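Local coordinates for electron transfer flavoprotein, beta subunit (Thermotoga maritima, PDB 7KOE) that probably carries electrons as the beta subunit of an electron transfer flavoprotein, holding an FAD cofactor, at residues 15-20 and 127-132; 66-71 and 91-96. All coordinates share one frame; numbering follows the deposited sequence.

Interaction 1 of 2, residues 15-20 and 127-132; sequences VVCIKQ and DLILTG. With FAD (flavin-adenine dinucleotide), chain I.
The carbonyl oxygen of Val15 is gripped twice: Leu130 N donates a hydrogen bond in the carbonyl plane (2.9 Å from Leu130 N to Val15 O, N-H...O 158°), and the CA-H of Ile129 leans on the same oxygen. Val15 N in turn bonds Leu128 O at 3.0 Å, nearly along the C=O axis; the Cys17 N to Leu130 O bond is weak. This is parallel strand pairing, with beta-branched Val15 and Ile129 facing helix 105-119, and Val16 and Leu130 facing helix 47-63. Val16 crosses Leu130 obliquely, its CG2 4.1 Å from Leu130 CD1. Cys17 SG, anti to the carbonyl carbon, lies 4.0 Å from Ile129 CG2; the small residue's CB meets adenine N3A. Thr131 OG1 is hydrogen-bonded to Thr194 OG1. Beyond it Gly132, lacking a beta carbon, lets the ribose come close; in the model its N donates to FAD O2B (3.2 Å), whose position is less certain, and weakly to O3B. The extended Lys19 chain passes over one adenine face, its CD 3.4 Å from N7A, its amino group salt-bridged to Asp137. Adenosine at the carboxyl ends of parallel strands is characteristic of nucleotide-binding alpha/beta folds, consistent with the HUP clan.

Interaction 2 of 2, residues 66-71 and 91-96; sequences TVYVIT and EAVHLS. With FAD (flavin-adenine dinucleotide), chain I.
Strands 66-71 and 91-95 run parallel, their axes 4.6 Å apart and inclined by 21°, and five backbone hydrogen bonds alternate between them from the weak Glu91 N to Val67 O bond to the straight Leu95 N to Thr71 O bond (2.8 Å, 175°). Tyr68 and Glu91 lie side by side: Glu91 CB sits over the centre of the phenol ring, 3.5 Å from its centroid, in a CH-pi contact. The glutamate chain then bends at chi2 (-69°), so its methylenes cover the ring while OE1 reaches away to Tyr216 OH; Tyr68 OH is hydrogen-bonded to Arg122 NH2. At the edge of the same ring stands Val93 CG2. Val93 CG1, anti to the backbone N, meets Ile70 CG1 at 3.8 Å, and Ile70 CD1 extends to Leu95 CD1, so branched aliphatic side chains knit an apolar layer under helix 105-119. The two strands belong to a right-handed beta-alpha-beta crossover whose helix, 78-85, covers the other face through Leu81. There the small Ala92 CB fits against Val69 CG1 (3.8 Å). The His94 imidazole turns its edge to the neighbouring strand, CD2 lying 3.3 Å from Thr71 O, with Ser96 CB over one ring face. Thr71 OG1 is bound to Ile18 O on strand 13-22, and Thr71 CA lies 3.9 Å from C2A of the FAD adenine.

Interactions 1 and 2 are neighbouring parallel seams of one mixed sheet, with centres 9 Å apart. Strand 13-22 pairs on one edge with 128-132 and on the other with 66-72, which pairs in turn with 91-95; Val16 joins the seams through probable hydrogen bonds to Tyr68 and Ile70. Along the chain the order is 15-20, 66-71, 91-96, 127-132, so interaction 1 closes a long loop that contains interaction 2. Helix 105-119 packs on both contacts, whereas helix 47-63 covers the opposite face of interaction 1 and helix 78-85 that of interaction 2. The carboxyl ends of 66-72 and 128-132 meet the FAD adenosine beside Cys17 to Lys19 of strand 13-22, with 91-95 flanking 66-72.

Interaction 1 of 2, residues 15-20 and 127-132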
# COMPACT_ATOMS: atom_id res chain seq x y z
N VAL A 15 25.45 -4.68 47.37
CA VAL A 15 25.18 -4.92 45.96
C VAL A 15 23.76 -4.44 45.68
O VAL A 15 22.82 -4.86 46.36
CB VAL A 15 25.35 -6.40 45.58
CG1 VAL A 15 24.65 -6.71 44.28
CG2 VAL A 15 26.80 -6.74 45.47
N VAL A 16 23.61 -3.55 44.72
CA VAL A 16 22.31 -2.97 44.40
C VAL A 16 21.88 -3.52 43.05
O VAL A 16 22.42 -3.13 42.02
CB VAL A 16 22.35 -1.44 44.39
CG1 VAL A 16 20.95 -0.89 44.29
CG2 VAL A 16 23.01 -0.95 45.63
N CYS A 17 20.91 -4.42 43.05
CA CYS A 17 20.35 -4.90 41.79
C CYS A 17 19.35 -3.87 41.28
O CYS A 17 18.30 -3.68 41.89
CB CYS A 17 19.69 -6.26 41.99
SG CYS A 17 20.67 -7.42 42.96
N ILE A 18 19.69 -3.20 40.19
CA ILE A 18 18.79 -2.23 39.57
C ILE A 18 18.35 -2.77 38.22
O ILE A 18 19.00 -3.62 37.61
CB ILE A 18 19.42 -0.83 39.42
CG1 ILE A 18 20.48 -0.82 38.32
CG2 ILE A 18 20.03 -0.38 40.72
CD1 ILE A 18 20.92 0.54 37.91
N LYS A 19 17.21 -2.27 37.75
CA LYS A 19 16.64 -2.72 36.49
C LYS A 19 16.34 -1.51 35.62
O LYS A 19 15.75 -0.54 36.09
CB LYS A 19 15.37 -3.53 36.71
CG LYS A 19 14.90 -4.27 35.48
CD LYS A 19 13.45 -4.64 35.59
CE LYS A 19 12.93 -5.22 34.30
NZ LYS A 19 11.45 -5.26 34.30
N GLN A 20 16.74 -1.58 34.35
CA GLN A 20 16.40 -0.53 33.40
C GLN A 20 14.95 -0.69 32.98
O GLN A 20 14.56 -1.72 32.43
CB GLN A 20 17.32 -0.59 32.19
CG GLN A 20 17.33 0.68 31.40
CD GLN A 20 17.86 0.50 30.02
OE1 GLN A 20 17.68 -0.55 29.41
NE2 GLN A 20 18.54 1.51 29.50
N ASP A 127 27.34 -8.16 52.34
CA ASP A 127 26.68 -7.88 53.61
C ASP A 127 25.25 -7.38 53.44
O ASP A 127 24.48 -7.44 54.40
CB ASP A 127 27.47 -6.83 54.39
CG ASP A 127 28.79 -7.37 54.90
OD1 ASP A 127 29.36 -6.75 55.82
OD2 ASP A 127 29.25 -8.40 54.38
N LEU A 128 24.89 -6.89 52.26
CA LEU A 128 23.57 -6.29 52.06
C LEU A 128 23.26 -6.26 50.58
O LEU A 128 24.10 -5.84 49.78
CB LEU A 128 23.52 -4.87 52.64
CG LEU A 128 22.15 -4.24 52.84
CD1 LEU A 128 21.17 -5.23 53.43
CD2 LEU A 128 22.28 -3.04 53.75
N ILE A 129 22.06 -6.69 50.21
CA ILE A 129 21.60 -6.63 48.83
C ILE A 129 20.38 -5.73 48.79
O ILE A 129 19.37 -6.01 49.45
CB ILE A 129 21.28 -8.02 48.27
CG1 ILE A 129 22.56 -8.83 48.12
CG2 ILE A 129 20.57 -7.90 46.94
CD1 ILE A 129 22.34 -10.22 47.61
N LEU A 130 20.46 -4.64 48.04
CA LEU A 130 19.38 -3.68 47.94
C LEU A 130 18.69 -3.85 46.59
O LEU A 130 19.32 -3.67 45.55
CB LEU A 130 19.89 -2.26 48.09
CG LEU A 130 20.77 -1.96 49.29
CD1 LEU A 130 21.23 -0.54 49.25
CD2 LEU A 130 19.99 -2.20 50.54
N THR A 131 17.41 -4.19 46.61
CA THR A 131 16.59 -4.14 45.41
C THR A 131 15.49 -3.12 45.61
O THR A 131 15.36 -2.51 46.67
CB THR A 131 15.99 -5.51 45.08
OG1 THR A 131 14.94 -5.81 46.00
CG2 THR A 131 17.04 -6.61 45.15
N GLY A 132 14.71 -2.91 44.58
CA GLY A 132 13.54 -2.08 44.70
C GLY A 132 12.32 -2.89 45.01
O GLY A 132 12.33 -4.12 44.95
PA FAD I . 10.77 -6.97 40.08
O1A FAD I . 9.49 -6.51 40.68
O2A FAD I . 11.25 -8.35 40.37
O5B FAD I . 11.93 -5.93 40.44
C5B FAD I . 12.33 -5.84 41.83
C4B FAD I . 13.77 -5.37 41.90
O4B FAD I . 14.64 -6.46 41.50
C3B FAD I . 14.16 -4.23 40.96
O3B FAD I . 13.83 -2.96 41.51
C2B FAD I . 15.67 -4.43 40.89
O2B FAD I . 16.34 -3.94 42.04
C1B FAD I . 15.76 -5.95 40.81
N9A FAD I . 15.71 -6.43 39.44
C8A FAD I . 14.61 -6.68 38.68
N7A FAD I . 14.90 -7.10 37.48
C5A FAD I . 16.29 -7.12 37.45
C6A FAD I . 17.22 -7.47 36.45
N6A FAD I . 16.88 -7.88 35.23
N1A FAD I . 18.53 -7.37 36.76
C2A FAD I . 18.87 -6.95 37.99
N3A FAD I . 18.09 -6.60 39.00
C4A FAD I . 16.80 -6.71 38.66
N1 FAD I . 8.14 -12.57 35.27
C2 FAD I . 7.63 -13.33 36.26
O2 FAD I . 8.37 -14.00 36.99
N3 FAD I . 6.30 -13.40 36.50
C4 FAD I . 5.39 -12.70 35.75
O4 FAD I . 4.20 -12.79 36.01
C4X FAD I . 5.88 -11.89 34.71
N5 FAD I . 5.02 -11.22 33.99
C5X FAD I . 5.52 -10.45 32.98
C6 FAD I . 4.62 -9.72 32.19
C7 FAD I . 5.05 -8.92 31.16
C7M FAD I . 4.06 -8.15 30.33
C8 FAD I . 6.44 -8.83 30.88
C8M FAD I . 6.93 -7.96 29.76
C9 FAD I . 7.33 -9.54 31.66
C9A FAD I . 6.90 -10.35 32.71
N10 FAD I . 7.78 -11.08 33.51
C10 FAD I . 7.30 -11.88 34.53
C1' FAD I . 9.23 -11.01 33.25
C2' FAD I . 10.00 -10.49 34.45
O2' FAD I . 9.83 -9.09 34.55
C3' FAD I . 11.49 -10.80 34.34
O3' FAD I . 11.70 -12.17 34.67
C4' FAD I . 12.37 -9.92 35.22
O4' FAD I . 13.62 -10.55 35.47
C5' FAD I . 11.71 -9.59 36.54
O5' FAD I . 11.33 -8.19 36.56
P FAD I . 10.03 -7.75 37.38
O1P FAD I . 9.13 -6.97 36.48
O2P FAD I . 9.49 -8.97 38.04
O3P FAD I . 10.66 -6.80 38.49

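Interaction 2 of 2, residues 66-71 and 91-96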
# COMPACT_ATOMS: atom_id res chain seq x y z
N THR A 66 31.75 -0.78 50.20
CA THR A 66 32.05 -0.87 48.78
C THR A 66 30.82 -1.32 48.01
O THR A 66 30.50 -2.51 47.98
CB THR A 66 33.20 -1.85 48.52
OG1 THR A 66 32.69 -3.18 48.46
CG2 THR A 66 34.22 -1.76 49.64
N VAL A 67 30.12 -0.37 47.39
CA VAL A 67 28.84 -0.68 46.75
C VAL A 67 29.07 -1.04 45.30
O VAL A 67 29.71 -0.29 44.55
CB VAL A 67 27.87 0.50 46.87
CG1 VAL A 67 26.52 0.06 46.42
CG2 VAL A 67 27.81 1.00 48.29
N TYR A 68 28.55 -2.19 44.89
CA TYR A 68 28.46 -2.59 43.50
C TYR A 68 27.02 -2.44 43.05
O TYR A 68 26.11 -2.43 43.88
CB TYR A 68 28.92 -4.03 43.29
CG TYR A 68 30.40 -4.21 43.09
CD1 TYR A 68 31.31 -3.63 43.96
CD2 TYR A 68 30.89 -4.97 42.04
CE1 TYR A 68 32.67 -3.80 43.79
CE2 TYR A 68 32.24 -5.14 41.86
CZ TYR A 68 33.12 -4.55 42.73
OH TYR A 68 34.48 -4.72 42.55
N VAL A 69 26.81 -2.32 41.75
CA VAL A 69 25.47 -2.29 41.17
C VAL A 69 25.45 -3.24 39.98
O VAL A 69 26.39 -3.25 39.18
CB VAL A 69 25.04 -0.85 40.81
CG1 VAL A 69 26.06 -0.14 39.98
CG2 VAL A 69 23.72 -0.83 40.09
N ILE A 70 24.42 -4.08 39.91
CA ILE A 70 24.38 -5.16 38.94
C ILE A 70 23.05 -5.09 38.19
O ILE A 70 22.01 -4.75 38.76
CB ILE A 70 24.60 -6.53 39.63
CG1 ILE A 70 24.66 -7.68 38.62
CG2 ILE A 70 23.56 -6.80 40.70
CD1 ILE A 70 24.99 -8.99 39.25
N THR A 71 23.10 -5.36 36.89
CA THR A 71 21.91 -5.38 36.05
C THR A 71 22.02 -6.54 35.07
O THR A 71 23.02 -6.67 34.37
CB THR A 71 21.73 -4.07 35.29
OG1 THR A 71 21.76 -2.98 36.20
CG2 THR A 71 20.41 -4.06 34.55
N GLU A 91 31.49 0.28 41.66
CA GLU A 91 31.56 -0.48 40.43
C GLU A 91 30.17 -0.81 39.92
O GLU A 91 29.21 -0.89 40.68
CB GLU A 91 32.36 -1.77 40.61
CG GLU A 91 33.83 -1.57 40.91
CD GLU A 91 34.59 -1.01 39.73
OE1 GLU A 91 34.33 -1.45 38.59
OE2 GLU A 91 35.44 -0.12 39.94
N ALA A 92 30.08 -0.99 38.61
CA ALA A 92 28.88 -1.47 37.96
C ALA A 92 29.19 -2.77 37.24
O ALA A 92 30.30 -2.97 36.74
CB ALA A 92 28.32 -0.45 36.98
N VAL A 93 28.21 -3.66 37.19
CA VAL A 93 28.39 -4.99 36.63
C VAL A 93 27.22 -5.26 35.70
O VAL A 93 26.06 -5.13 36.10
CB VAL A 93 28.48 -6.06 37.73
CG1 VAL A 93 28.17 -7.43 37.19
CG2 VAL A 93 29.86 -6.06 38.35
N HIS A 94 27.51 -5.62 34.46
CA HIS A 94 26.48 -5.92 33.48
C HIS A 94 26.46 -7.41 33.19
O HIS A 94 27.50 -8.01 32.92
CB HIS A 94 26.73 -5.13 32.19
CG HIS A 94 25.50 -4.97 31.35
ND1 HIS A 94 25.53 -4.41 30.10
CD2 HIS A 94 24.22 -5.31 31.58
CE1 HIS A 94 24.32 -4.40 29.59
NE2 HIS A 94 23.50 -4.95 30.47
N LEU A 95 25.28 -8.00 33.27
CA LEU A 95 25.06 -9.38 32.84
C LEU A 95 24.37 -9.29 31.49
O LEU A 95 23.15 -9.38 31.39
CB LEU A 95 24.23 -10.15 33.86
CG LEU A 95 24.62 -9.98 35.32
CD1 LEU A 95 23.61 -10.68 36.19
CD2 LEU A 95 26.01 -10.52 35.58
N SER A 96 25.17 -9.11 30.44
CA SER A 96 24.65 -8.86 29.11
C SER A 96 24.90 -10.08 28.23
O SER A 96 26.06 -10.38 27.91
CB SER A 96 25.28 -7.62 28.48
OG SER A 96 24.77 -7.41 27.17
PA FAD I . 10.77 -6.97 40.08
O1A FAD I . 9.49 -6.51 40.68
O2A FAD I . 11.25 -8.35 40.37
O5B FAD I . 11.93 -5.93 40.44
C5B FAD I . 12.33 -5.84 41.83
C4B FAD I . 13.77 -5.37 41.90
O4B FAD I . 14.64 -6.46 41.50
C3B FAD I . 14.16 -4.23 40.96
O3B FAD I . 13.83 -2.96 41.51
C2B FAD I . 15.67 -4.43 40.89
O2B FAD I . 16.34 -3.94 42.04
C1B FAD I . 15.76 -5.95 40.81
N9A FAD I . 15.71 -6.43 39.44
C8A FAD I . 14.61 -6.68 38.68
N7A FAD I . 14.90 -7.10 37.48
C5A FAD I . 16.29 -7.12 37.45
C6A FAD I . 17.22 -7.47 36.45
N6A FAD I . 16.88 -7.88 35.23
N1A FAD I . 18.53 -7.37 36.76
C2A FAD I . 18.87 -6.95 37.99
N3A FAD I . 18.09 -6.60 39.00
C4A FAD I . 16.80 -6.71 38.66
N1 FAD I . 8.14 -12.57 35.27
C2 FAD I . 7.63 -13.33 36.26
O2 FAD I . 8.37 -14.00 36.99
N3 FAD I . 6.30 -13.40 36.50
C4 FAD I . 5.39 -12.70 35.75
O4 FAD I . 4.20 -12.79 36.01
C4X FAD I . 5.88 -11.89 34.71
N5 FAD I . 5.02 -11.22 33.99
C5X FAD I . 5.52 -10.45 32.98
C6 FAD I . 4.62 -9.72 32.19
C7 FAD I . 5.05 -8.92 31.16
C7M FAD I . 4.06 -8.15 30.33
C8 FAD I . 6.44 -8.83 30.88
C8M FAD I . 6.93 -7.96 29.76
C9 FAD I . 7.33 -9.54 31.66
C9A FAD I . 6.90 -10.35 32.71
N10 FAD I . 7.78 -11.08 33.51
C10 FAD I . 7.30 -11.88 34.53
C1' FAD I . 9.23 -11.01 33.25
C2' FAD I . 10.00 -10.49 34.45
O2' FAD I . 9.83 -9.09 34.55
C3' FAD I . 11.49 -10.80 34.34
O3' FAD I . 11.70 -12.17 34.67
C4' FAD I . 12.37 -9.92 35.22
O4' FAD I . 13.62 -10.55 35.47
C5' FAD I . 11.71 -9.59 36.54
O5' FAD I . 11.33 -8.19 36.56
P FAD I . 10.03 -7.75 37.38
O1P FAD I . 9.13 -6.97 36.48
O2P FAD I . 9.49 -8.97 38.04
O3P FAD I . 10.66 -6.80 38.49